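PDB 5VIT: MdcA from Pseudomonas aeruginosa, which probably acts as the acyl-carrier-protein transferase of malonate decarboxylase, exchanging acetyl for malonyl on the carrier subunit. Local coordinates for residues 53-58 and 65-70; 58-63 and 313-318; 92-97 and 111-116; 154-157 and 163-166; 320-325 and 335-340. One frame throughout, in Å; residues are numbered along the deposited sequence.

Interaction 1: 53-58 and 65-70; sequences VVLEGN and FLSRSL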
# COMPACT_ATOMS: atom_id res chain seq x y z
N VAL A 53 2.13 -33.96 35.92
CA VAL A 53 0.71 -33.75 36.19
C VAL A 53 0.09 -32.76 35.22
O VAL A 53 0.48 -31.60 35.17
CB VAL A 53 0.47 -33.24 37.63
CG1 VAL A 53 -1.00 -33.01 37.87
CG2 VAL A 53 1.06 -34.20 38.66
N VAL A 54 -0.85 -33.26 34.44
CA VAL A 54 -1.62 -32.41 33.55
C VAL A 54 -2.74 -31.78 34.38
O VAL A 54 -3.45 -32.47 35.09
CB VAL A 54 -2.18 -33.22 32.38
CG1 VAL A 54 -3.26 -32.44 31.67
CG2 VAL A 54 -1.06 -33.58 31.42
N LEU A 55 -2.86 -30.45 34.31
CA LEU A 55 -3.80 -29.69 35.13
C LEU A 55 -4.52 -28.65 34.29
O LEU A 55 -3.89 -27.76 33.71
CB LEU A 55 -3.08 -28.99 36.29
CG LEU A 55 -3.91 -27.97 37.08
CD1 LEU A 55 -5.26 -28.58 37.58
CD2 LEU A 55 -3.09 -27.38 38.24
N GLU A 56 -5.84 -28.75 34.24
CA GLU A 56 -6.58 -27.93 33.30
C GLU A 56 -6.61 -26.50 33.76
O GLU A 56 -7.37 -26.09 34.65
CB GLU A 56 -7.97 -28.47 33.05
CG GLU A 56 -7.93 -29.46 31.91
CD GLU A 56 -9.29 -29.94 31.48
OE1 GLU A 56 -10.28 -29.67 32.19
OE2 GLU A 56 -9.35 -30.61 30.43
N GLY A 57 -5.62 -25.82 33.20
CA GLY A 57 -5.71 -24.48 32.74
C GLY A 57 -5.81 -24.73 31.24
O GLY A 57 -4.80 -24.92 30.53
N ASN A 58 -7.04 -24.80 30.77
CA ASN A 58 -7.33 -24.65 29.36
C ASN A 58 -7.46 -23.15 29.13
O ASN A 58 -7.35 -22.38 30.08
CB ASN A 58 -8.58 -25.45 28.98
CG ASN A 58 -8.38 -26.94 29.18
OD1 ASN A 58 -7.25 -27.38 29.43
ND2 ASN A 58 -9.44 -27.73 29.08
N PHE A 65 -11.26 -26.21 41.29
CA PHE A 65 -11.40 -26.93 42.55
C PHE A 65 -10.18 -27.83 42.74
O PHE A 65 -9.53 -27.79 43.79
CB PHE A 65 -12.70 -27.73 42.59
CG PHE A 65 -12.87 -28.53 43.86
CD1 PHE A 65 -12.54 -27.97 45.09
CD2 PHE A 65 -13.38 -29.82 43.82
CE1 PHE A 65 -12.70 -28.70 46.26
CE2 PHE A 65 -13.54 -30.55 44.99
CZ PHE A 65 -13.20 -29.99 46.21
N LEU A 66 -9.87 -28.64 41.73
CA LEU A 66 -8.68 -29.47 41.73
C LEU A 66 -7.42 -28.63 41.89
O LEU A 66 -6.48 -29.00 42.61
CB LEU A 66 -8.59 -30.29 40.44
CG LEU A 66 -9.73 -31.29 40.23
CD1 LEU A 66 -9.45 -32.17 39.01
CD2 LEU A 66 -9.92 -32.14 41.49
N SER A 67 -7.40 -27.50 41.21
CA SER A 67 -6.28 -26.58 41.26
C SER A 67 -6.07 -26.00 42.67
O SER A 67 -4.95 -25.95 43.18
CB SER A 67 -6.48 -25.46 40.24
OG SER A 67 -5.41 -24.55 40.30
N ARG A 68 -7.15 -25.54 43.30
CA ARG A 68 -7.04 -25.00 44.66
C ARG A 68 -6.75 -26.11 45.67
O ARG A 68 -6.03 -25.90 46.65
CB ARG A 68 -8.32 -24.26 45.06
CG ARG A 68 -8.60 -23.03 44.22
CD ARG A 68 -9.87 -22.36 44.67
NE ARG A 68 -10.97 -23.31 44.78
CZ ARG A 68 -11.94 -23.41 43.88
NH1 ARG A 68 -11.91 -22.60 42.83
NH2 ARG A 68 -12.92 -24.28 44.03
N SER A 69 -7.31 -27.29 45.43
CA SER A 69 -7.09 -28.42 46.34
C SER A 69 -5.64 -28.92 46.28
O SER A 69 -5.10 -29.34 47.29
CB SER A 69 -8.04 -29.56 46.02
OG SER A 69 -9.38 -29.10 45.97
N LEU A 70 -5.04 -28.89 45.09
CA LEU A 70 -3.64 -29.28 44.94
C LEU A 70 -2.72 -28.32 45.70
O LEU A 70 -1.71 -28.73 46.27
CB LEU A 70 -3.24 -29.33 43.45
CG LEU A 70 -1.84 -29.83 43.05
CD1 LEU A 70 -1.61 -31.24 43.56
CD2 LEU A 70 -1.65 -29.81 41.52
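Leu55 and Leu70 meet methyl to methyl, their CD2 atoms 4.3 Å apart, and Ser67 fills the flank of the same contact with its OG 4.2 Å from Leu55 CD2. This is a strand leaning on the helix that follows it, joined by three side chains, all buried. The two leucines share one conformation. In Leu55 the CG lies opposite the backbone N (chi1 170°), which carries the isobutyl group off the strand and out to the helix; Leu70 extends in the same way (chi1 -175°) back from the helix to the strand. The touch is loose van der Waals contact, with 161 Å² buried in all. Ser67 adds no bond to the strand: its hydroxyl is spent on Glu92 OE1, so Leu55 sees a polar atom that is already engaged. Just past the strand end, Glu56 OE2 receives Asn58 ND2 at 3.2 Å, the donor standing above the carboxylate plane, while Thr172 OG1 bonds the same OE2 and Ala153 N bonds OE1. Topologically the pair forms the first half of a beta-alpha-beta unit, in which strand 52-55 leads through helix 64-70 to the parallel strand 81-85. Helix 91-98 packs against both, His93 on Leu55 of the strand and Leu96 on Leu70 of the helix, and strands 149-154 and 81-85 flank strand 52-55.

Interaction 2: 58-63 and 313-318; sequences NNQKQA and GTELGM
A buried polar contact between two loops, distant in sequence, joins the loop after strand 52-55 to the loop after strand 308-310, which within this chain is an outermost strand of a second sheet. One side chain, that of Gln60, does nearly all the work. Its NE2 donates to Glu315 OE2 at 3.0 Å in an almost straight bond (168°), which leaves in the plane of the amide and reaches the anti side of the carboxylate. A bend at chi2 (120°) swings the amide over the backbone of Thr314, whose O lies 3.2 Å from Gln60 CD. At the oxygen end of the amide, Gln60 OE1 rests 3.5 Å from Gly313 CA, on the same side of its plane as Thr314 O. Both ends of the amide have further partners: OE1 accepts from Arg341 NH2, and NE2 also donates to Asn292 OD1, which together would fix its rotation. Glu315 is similarly held, its OE1 by Thr227 OG1 and its OE2 by Phe226 N. The Gln60 loop is braced from within, since Gln62 NE2 bonds both Asn58 O (2.9 Å) and Gln60 O (3.1 Å). Nearby, Asn59 ND2 binds a malonate ion that may simply have come in with the crystallisation medium. Past the contact the chain enters helix 64-70 on one side and helix 319-323 on the other, while Asn58 rests on helix 172-180.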
# COMPACT_ATOMS: atom_id res chain seq x y z
N ASN A 58 -7.04 -24.80 30.77
CA ASN A 58 -7.33 -24.65 29.36
C ASN A 58 -7.46 -23.15 29.13
O ASN A 58 -7.35 -22.38 30.08
CB ASN A 58 -8.58 -25.45 28.98
CG ASN A 58 -8.38 -26.94 29.18
OD1 ASN A 58 -7.25 -27.38 29.43
ND2 ASN A 58 -9.44 -27.73 29.08
N ASN A 59 -7.65 -22.72 27.89
CA ASN A 59 -7.84 -21.30 27.64
C ASN A 59 -9.03 -20.74 28.41
O ASN A 59 -8.97 -19.62 28.93
CB ASN A 59 -8.02 -21.03 26.15
CG ASN A 59 -6.71 -20.96 25.40
OD1 ASN A 59 -5.63 -20.88 26.00
ND2 ASN A 59 -6.80 -20.96 24.08
N GLN A 60 -10.10 -21.52 28.49
CA GLN A 60 -11.32 -21.03 29.13
C GLN A 60 -11.68 -21.86 30.38
O GLN A 60 -11.71 -21.33 31.49
CB GLN A 60 -12.46 -21.03 28.10
CG GLN A 60 -12.18 -20.08 26.92
CD GLN A 60 -12.15 -20.77 25.54
OE1 GLN A 60 -11.89 -21.97 25.41
NE2 GLN A 60 -12.40 -19.98 24.48
N LYS A 61 -11.92 -23.15 30.18
CA LYS A 61 -12.23 -24.07 31.27
C LYS A 61 -11.08 -24.21 32.30
O LYS A 61 -9.95 -24.52 31.93
CB LYS A 61 -12.55 -25.45 30.66
CG LYS A 61 -13.35 -26.37 31.55
CD LYS A 61 -12.71 -27.74 31.72
CE LYS A 61 -12.54 -28.49 30.41
NZ LYS A 61 -13.62 -29.45 30.14
N GLN A 62 -11.37 -23.97 33.58
CA GLN A 62 -10.39 -24.23 34.64
C GLN A 62 -10.91 -25.32 35.58
O GLN A 62 -12.06 -25.24 36.04
CB GLN A 62 -10.07 -22.97 35.46
CG GLN A 62 -9.80 -21.72 34.64
CD GLN A 62 -8.59 -21.88 33.73
OE1 GLN A 62 -7.52 -22.29 34.17
NE2 GLN A 62 -8.78 -21.57 32.45
N ALA A 63 -10.09 -26.32 35.87
CA ALA A 63 -10.38 -27.26 36.95
C ALA A 63 -9.93 -26.65 38.28
O ALA A 63 -9.00 -27.15 38.93
CB ALA A 63 -9.70 -28.61 36.71
N GLY A 313 -12.90 -23.96 21.79
CA GLY A 313 -13.54 -24.02 23.08
C GLY A 313 -14.81 -23.20 23.03
O GLY A 313 -15.43 -23.07 21.96
N THR A 314 -15.19 -22.61 24.16
CA THR A 314 -16.37 -21.79 24.20
C THR A 314 -16.15 -20.50 24.95
O THR A 314 -15.28 -20.40 25.83
CB THR A 314 -17.58 -22.50 24.85
OG1 THR A 314 -18.75 -21.70 24.65
CG2 THR A 314 -17.35 -22.71 26.33
N GLU A 315 -16.95 -19.51 24.59
CA GLU A 315 -16.92 -18.21 25.23
C GLU A 315 -18.15 -18.08 26.11
O GLU A 315 -19.28 -18.10 25.61
CB GLU A 315 -16.85 -17.11 24.17
CG GLU A 315 -15.46 -16.95 23.60
CD GLU A 315 -14.46 -16.58 24.68
OE1 GLU A 315 -14.76 -15.65 25.46
OE2 GLU A 315 -13.38 -17.21 24.77
N LEU A 316 -17.92 -17.94 27.41
CA LEU A 316 -18.99 -17.93 28.40
C LEU A 316 -20.13 -17.01 28.01
O LEU A 316 -19.92 -15.82 27.75
CB LEU A 316 -18.46 -17.52 29.77
CG LEU A 316 -19.45 -17.60 30.93
CD1 LEU A 316 -20.03 -19.00 31.03
CD2 LEU A 316 -18.77 -17.20 32.25
N GLY A 317 -21.33 -17.59 27.94
CA GLY A 317 -22.53 -16.86 27.62
C GLY A 317 -23.00 -17.06 26.20
O GLY A 317 -24.10 -16.66 25.84
N MET A 318 -22.16 -17.69 25.39
CA MET A 318 -22.53 -17.94 24.00
C MET A 318 -23.30 -19.27 23.84
O MET A 318 -23.89 -19.52 22.77
CB MET A 318 -21.28 -17.93 23.11
CG MET A 318 -20.67 -16.55 22.91
SD MET A 318 -21.75 -15.52 21.90
CE MET A 318 -21.56 -16.25 20.27

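Interaction 3: 92-97 and 111-116; sequences EHLDLF and GPQSLR
Arg116 reaches across to Asp95 in a salt bridge, its NH2 2.8 Å from Asp95 OD1 with a nearly straight N-H (166°). The bond leaves in the plane of the guanidinium but meets the oxygen on its anti side, and the two flat groups stand 64° apart, so the arginine grips a single oxygen and does not face the carboxylate squarely. Leu94 completes the first shell. Its CB lies over one face of the guanidinium, 3.6 Å from Arg116 NH1, while its CD1 sits 3.6 Å from Arg116 CG and 3.6 Å from Gln113 CB, between the side chains of Gln113 and Arg116. An arginine extended from CG to NE, leaving its backbone with CG opposite the N (chi1 -170°), runs the length of Leu94 before arriving at the acid. Arg116 NH1 donates to Pro91 O, which helps position the charged end; Glu98 adds only a long, weak ion pair to NH2. Helix 91-98 is thus joined to the start of helix 114-122, strand 102-107 coming between them in the chain, with Phe97 on that strand at Ala102 and Leu105, and Leu96 lying between strand 81-85 and helix 64-70.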
# COMPACT_ATOMS: atom_id res chain seq x y z
N GLU A 92 -3.38 -20.01 41.85
CA GLU A 92 -2.99 -21.28 42.47
C GLU A 92 -2.00 -22.07 41.62
O GLU A 92 -1.28 -22.94 42.13
CB GLU A 92 -4.20 -22.19 42.73
CG GLU A 92 -5.51 -21.50 42.86
CD GLU A 92 -6.13 -21.21 41.53
OE1 GLU A 92 -6.62 -22.15 40.86
OE2 GLU A 92 -6.12 -20.02 41.16
N HIS A 93 -2.01 -21.80 40.31
CA HIS A 93 -1.15 -22.50 39.38
C HIS A 93 0.31 -22.21 39.73
O HIS A 93 1.13 -23.13 39.86
CB HIS A 93 -1.46 -22.07 37.95
CG HIS A 93 -2.83 -22.48 37.48
ND1 HIS A 93 -3.43 -21.93 36.37
CD2 HIS A 93 -3.71 -23.38 37.97
CE1 HIS A 93 -4.62 -22.49 36.19
NE2 HIS A 93 -4.81 -23.37 37.15
N LEU A 94 0.63 -20.94 39.92
CA LEU A 94 1.99 -20.57 40.26
C LEU A 94 2.24 -20.65 41.77
O LEU A 94 3.39 -20.75 42.20
CB LEU A 94 2.30 -19.18 39.74
CG LEU A 94 2.22 -19.06 38.22
CD1 LEU A 94 2.82 -17.75 37.78
CD2 LEU A 94 2.93 -20.22 37.53
N ASP A 95 1.17 -20.63 42.57
CA ASP A 95 1.30 -20.92 44.00
C ASP A 95 2.04 -22.24 44.21
O ASP A 95 2.92 -22.34 45.07
CB ASP A 95 -0.08 -20.95 44.67
CG ASP A 95 -0.66 -19.55 44.89
OD1 ASP A 95 0.12 -18.58 44.95
OD2 ASP A 95 -1.90 -19.42 44.99
N LEU A 96 1.71 -23.25 43.39
CA LEU A 96 2.34 -24.57 43.45
C LEU A 96 3.87 -24.50 43.47
O LEU A 96 4.53 -25.31 44.13
CB LEU A 96 1.89 -25.42 42.27
CG LEU A 96 0.42 -25.79 42.14
CD1 LEU A 96 0.17 -26.62 40.89
CD2 LEU A 96 -0.06 -26.54 43.37
N PHE A 97 4.42 -23.53 42.76
CA PHE A 97 5.86 -23.42 42.62
C PHE A 97 6.46 -22.67 43.80
O PHE A 97 7.51 -23.05 44.33
CB PHE A 97 6.21 -22.73 41.29
CG PHE A 97 5.82 -23.54 40.07
CD1 PHE A 97 4.51 -23.53 39.60
CD2 PHE A 97 6.75 -24.35 39.43
CE1 PHE A 97 4.15 -24.29 38.51
CE2 PHE A 97 6.38 -25.11 38.33
CZ PHE A 97 5.09 -25.08 37.87
N GLY A 111 -1.07 -15.39 30.43
CA GLY A 111 -1.57 -14.07 30.12
C GLY A 111 -1.10 -13.10 31.17
O GLY A 111 -0.08 -12.43 30.99
N PRO A 112 -1.85 -13.04 32.30
CA PRO A 112 -1.56 -12.15 33.43
C PRO A 112 -0.27 -12.54 34.18
O PRO A 112 0.61 -11.68 34.41
CB PRO A 112 -2.80 -12.30 34.32
CG PRO A 112 -3.38 -13.65 33.96
CD PRO A 112 -3.09 -13.82 32.50
N GLN A 113 -0.14 -13.82 34.50
CA GLN A 113 0.98 -14.34 35.27
C GLN A 113 2.35 -14.22 34.57
O GLN A 113 3.32 -14.80 35.04
CB GLN A 113 0.74 -15.82 35.60
CG GLN A 113 -0.60 -16.19 36.27
CD GLN A 113 -0.65 -15.82 37.76
OE1 GLN A 113 -1.74 -15.78 38.35
NE2 GLN A 113 0.50 -15.45 38.33
N SER A 114 2.41 -13.49 33.46
CA SER A 114 3.64 -13.36 32.66
C SER A 114 4.81 -12.85 33.50
O SER A 114 5.94 -13.38 33.42
CB SER A 114 3.40 -12.44 31.44
OG SER A 114 3.07 -11.11 31.85
N LEU A 115 4.54 -11.83 34.32
CA LEU A 115 5.54 -11.31 35.25
C LEU A 115 5.91 -12.33 36.32
O LEU A 115 7.09 -12.55 36.60
CB LEU A 115 5.04 -10.02 35.89
CG LEU A 115 6.08 -8.95 36.20
CD1 LEU A 115 6.81 -8.51 34.92
CD2 LEU A 115 5.43 -7.75 36.88
N ARG A 116 4.90 -12.96 36.91
CA ARG A 116 5.14 -13.89 38.01
C ARG A 116 5.99 -15.10 37.60
O ARG A 116 6.86 -15.53 38.36
CB ARG A 116 3.81 -14.35 38.62
CG ARG A 116 4.00 -15.12 39.92
CD ARG A 116 2.76 -15.10 40.77
NE ARG A 116 2.95 -15.90 41.98
CZ ARG A 116 2.02 -16.66 42.54
NH1 ARG A 116 0.81 -16.73 41.99
NH2 ARG A 116 2.29 -17.36 43.64

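Interaction 4: 154-157 and 163-166; sequences GFVA and VYTG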
# COMPACT_ATOMS: atom_id res chain seq x y z
N GLY A 154 -15.37 -31.25 34.19
CA GLY A 154 -16.55 -31.46 33.36
C GLY A 154 -17.77 -30.82 34.00
O GLY A 154 -17.72 -30.39 35.16
N PHE A 155 -18.87 -30.74 33.25
CA PHE A 155 -20.14 -30.28 33.83
C PHE A 155 -20.83 -31.38 34.65
O PHE A 155 -21.20 -31.16 35.80
CB PHE A 155 -21.09 -29.79 32.73
CG PHE A 155 -20.81 -28.39 32.27
CD1 PHE A 155 -20.25 -28.16 31.02
CD2 PHE A 155 -21.13 -27.30 33.08
CE1 PHE A 155 -19.99 -26.86 30.57
CE2 PHE A 155 -20.88 -26.00 32.64
CZ PHE A 155 -20.31 -25.78 31.38
N VAL A 156 -21.00 -32.56 34.07
CA VAL A 156 -21.78 -33.62 34.69
C VAL A 156 -21.09 -34.97 34.58
O VAL A 156 -20.55 -35.31 33.53
CB VAL A 156 -23.19 -33.74 34.05
CG1 VAL A 156 -24.06 -34.73 34.83
CG2 VAL A 156 -23.89 -32.38 33.98
N ALA A 157 -21.12 -35.75 35.66
CA ALA A 157 -20.72 -37.16 35.62
C ALA A 157 -21.83 -38.08 36.17
O ALA A 157 -22.64 -37.65 36.99
CB ALA A 157 -19.45 -37.38 36.40
N VAL A 163 -18.46 -38.70 31.62
CA VAL A 163 -18.41 -37.26 31.86
C VAL A 163 -18.94 -36.51 30.66
O VAL A 163 -18.58 -36.80 29.51
CB VAL A 163 -16.97 -36.78 32.16
CG1 VAL A 163 -16.92 -35.25 32.26
CG2 VAL A 163 -16.44 -37.41 33.43
N TYR A 164 -19.81 -35.54 30.95
CA TYR A 164 -20.26 -34.58 29.95
C TYR A 164 -19.47 -33.27 30.11
O TYR A 164 -19.42 -32.70 31.20
CB TYR A 164 -21.76 -34.33 30.09
CG TYR A 164 -22.27 -33.13 29.33
CD1 TYR A 164 -22.41 -33.15 27.95
CD2 TYR A 164 -22.64 -31.97 30.01
CE1 TYR A 164 -22.90 -32.04 27.25
CE2 TYR A 164 -23.12 -30.86 29.32
CZ TYR A 164 -23.25 -30.90 27.95
OH TYR A 164 -23.72 -29.79 27.29
N THR A 165 -18.84 -32.82 29.03
CA THR A 165 -18.07 -31.59 29.06
C THR A 165 -18.68 -30.51 28.20
O THR A 165 -18.31 -29.35 28.33
CB THR A 165 -16.62 -31.80 28.59
OG1 THR A 165 -16.61 -32.50 27.34
CG2 THR A 165 -15.80 -32.56 29.62
N GLY A 166 -19.58 -30.89 27.29
CA GLY A 166 -20.33 -29.93 26.49
C GLY A 166 -19.53 -28.88 25.73
O GLY A 166 -18.52 -29.21 25.09
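A classic beta bulge opens this hairpin: Phe155 and Val156 stand together opposite the single residue Tyr164. The carbonyl of Tyr164 takes both N-H groups, that of Phe155 at 2.9 Å and that of Val156 at 3.3 Å from Tyr164 O. The Val156 donor is in the carbonyl plane on a lone pair and nearly straight (168°), whereas the Phe155 N-H is more bent (134°). A short return bond from Tyr164 N to Val156 O, 2.7 Å, makes Val156 and Tyr164 an antiparallel hydrogen-bonded pair, followed by the non-hydrogen-bonded pair Ala157 and Val163. The extra residue coincides with a corner at Phe155, where the chain leaves strand 149-154 of the large parallel sheet and enters strand 156-158 of a small mixed sheet, whose other neighbour is strand 192-194. Side chains fill both faces. Tyr164 CD2 lies 3.8 Å from Phe155 CB and 4.2 Å from Val156 CG2, while on the other face Ala157 CB is 4.2 Å from Val163 CG2. With CG opposite the carbonyl carbon (chi1 -81°), Phe155 turns its ring so that Thr165 O comes to the ring edge, 3.5 Å from CD1; Phe220 meets that ring as well. Thr165 CG2 lies against Gly154 CA, its OG1 bonding Thr169 OG1, and the phenol of Tyr164 runs on to a hydrogen bond with Ser336 OG.

Interaction 5: 320-325 and 335-340; sequences GYIAQR and GSLRSN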
# COMPACT_ATOMS: atom_id res chain seq x y z
N GLY A 320 -26.12 -20.77 24.86
CA GLY A 320 -27.51 -20.75 24.44
C GLY A 320 -27.68 -20.28 23.01
O GLY A 320 -28.57 -20.75 22.29
N TYR A 321 -26.85 -19.33 22.59
CA TYR A 321 -26.95 -18.82 21.22
C TYR A 321 -26.48 -19.87 20.21
O TYR A 321 -27.13 -20.10 19.19
CB TYR A 321 -26.14 -17.52 21.06
CG TYR A 321 -25.91 -17.07 19.63
CD1 TYR A 321 -26.87 -16.33 18.95
CD2 TYR A 321 -24.71 -17.35 18.98
CE1 TYR A 321 -26.65 -15.90 17.67
CE2 TYR A 321 -24.49 -16.93 17.69
CZ TYR A 321 -25.46 -16.20 17.04
OH TYR A 321 -25.25 -15.77 15.74
N ILE A 322 -25.34 -20.50 20.51
CA ILE A 322 -24.82 -21.59 19.70
C ILE A 322 -25.87 -22.72 19.50
O ILE A 322 -26.05 -23.24 18.39
CB ILE A 322 -23.54 -22.18 20.33
CG1 ILE A 322 -22.38 -21.17 20.22
CG2 ILE A 322 -23.19 -23.52 19.66
CD1 ILE A 322 -21.19 -21.49 21.13
N ALA A 323 -26.57 -23.07 20.58
CA ALA A 323 -27.57 -24.14 20.54
C ALA A 323 -28.73 -23.82 19.59
O ALA A 323 -29.44 -24.71 19.15
CB ALA A 323 -28.10 -24.41 21.94
N GLN A 324 -28.88 -22.54 19.26
CA GLN A 324 -29.89 -22.11 18.30
C GLN A 324 -29.31 -21.88 16.92
O GLN A 324 -30.02 -21.43 16.00
CB GLN A 324 -30.57 -20.85 18.80
CG GLN A 324 -31.11 -21.00 20.19
CD GLN A 324 -32.45 -21.69 20.21
OE1 GLN A 324 -33.42 -21.21 19.60
NE2 GLN A 324 -32.53 -22.82 20.90
N ARG A 325 -28.03 -22.19 16.75
CA ARG A 325 -27.41 -22.09 15.43
C ARG A 325 -26.75 -23.41 14.98
O ARG A 325 -25.56 -23.41 14.59
CB ARG A 325 -26.37 -20.96 15.42
CG ARG A 325 -26.82 -19.64 14.82
CD ARG A 325 -28.01 -19.17 15.56
NE ARG A 325 -28.60 -17.92 15.11
CZ ARG A 325 -29.77 -17.51 15.59
NH1 ARG A 325 -30.40 -18.29 16.45
NH2 ARG A 325 -30.32 -16.37 15.20
N GLY A 335 -27.90 -31.19 21.78
CA GLY A 335 -28.09 -29.87 21.19
C GLY A 335 -27.03 -28.83 21.53
O GLY A 335 -27.05 -27.74 20.96
N SER A 336 -26.12 -29.15 22.45
CA SER A 336 -25.08 -28.19 22.83
C SER A 336 -23.79 -28.34 21.99
O SER A 336 -23.53 -29.37 21.35
CB SER A 336 -24.75 -28.31 24.33
OG SER A 336 -23.96 -29.45 24.62
N LEU A 337 -23.01 -27.27 21.98
CA LEU A 337 -21.73 -27.21 21.31
C LEU A 337 -20.81 -28.36 21.70
O LEU A 337 -20.77 -28.76 22.87
CB LEU A 337 -21.05 -25.86 21.64
CG LEU A 337 -19.63 -25.64 21.15
CD1 LEU A 337 -19.71 -25.35 19.67
CD2 LEU A 337 -18.96 -24.51 21.93
N ARG A 338 -20.09 -28.91 20.72
CA ARG A 338 -18.94 -29.76 20.99
C ARG A 338 -17.66 -29.10 20.46
O ARG A 338 -17.30 -29.23 19.29
CB ARG A 338 -19.12 -31.16 20.39
CG ARG A 338 -17.83 -31.99 20.27
CD ARG A 338 -17.53 -32.92 21.43
NE ARG A 338 -16.33 -33.70 21.15
CZ ARG A 338 -15.83 -34.64 21.95
NH1 ARG A 338 -16.43 -34.94 23.09
NH2 ARG A 338 -14.72 -35.30 21.60
N SER A 339 -16.99 -28.39 21.34
CA SER A 339 -15.69 -27.81 21.02
C SER A 339 -14.66 -28.92 21.05
O SER A 339 -14.93 -30.00 21.58
CB SER A 339 -15.33 -26.72 22.03
OG SER A 339 -15.27 -27.27 23.34
N ASN A 340 -13.48 -28.65 20.52
CA ASN A 340 -12.38 -29.61 20.56
C ASN A 340 -11.10 -28.88 20.20
O ASN A 340 -10.89 -28.58 19.02
CB ASN A 340 -12.63 -30.79 19.60
CG ASN A 340 -11.63 -31.93 19.78
OD1 ASN A 340 -10.46 -31.70 20.09
ND2 ASN A 340 -12.10 -33.15 19.57
O HOH W 1 -28.43 -27.36 18.82
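Two complementary torsions bring Ile322 and Leu337 together. In Ile322 the CG2 methyl stands opposite the backbone N (CG1 at chi1 -70°) and faces the loop; in Leu337 it is CG that takes the position opposite N (chi1 174°), bringing the isobutyl group aslant over the isoleucine. The arrangement is a helix end covered by the chain that returns from it: helix 319-323 finishes, an irregular stretch of about eleven residues follows, and residues 335-340 come back over the last turn before Asn340 N-caps helix 341-350. Ile322 CG2 meets Leu337 CB at 3.7 Å and Leu337 CD1 at 3.9 Å, while the longer branch, through Ile322 CD1, touches Leu337 CD2 at 3.8 Å. Both branches of the isoleucine are therefore used, which probably limits its rotation, and Pro293 adds another neighbour. Next to this apolar core, Ala323 CB rests 3.6 Å from Gly335 O at a more open part of the contact. Residues farther off set the two ends. Arg325 NH2 forms a salt bridge with Glu302, whose other oxygen bonds Tyr321 OH, tying the helix end to helix 298-302; Arg338 NH1 pairs with Asp204. The cap on helix 341-350 is made by Asn340 OD1, which accepts from Phe343 N. The direct contact is apolar; a single water bridges the backbones, donating to Ala323 O at 2.9 Å and to Gly335 O at 2.6 Å.

Overall arrangement
From the N terminus, interaction 1 closes a short loop between strand 52-55 and helix 64-70. Interaction 2 begins inside that loop, at the shared Asn58, and closes far along at 313-318, so the two cross. Interactions 3 and 4 lie within the long span of interaction 2: the first joins helix 91-98 to helix 114-122, the second forms the hairpin after strand 149-154. Interaction 5 follows in series, closing the excursion between helices 319-323 and 341-350. Thus 1 and 3 lie on the large parallel sheet and its helices, 4 on the small mixed sheet beside it, and 2 ties the loop after strand 52-55 to the second large sheet. Interactions 2 and 4 both touch 5.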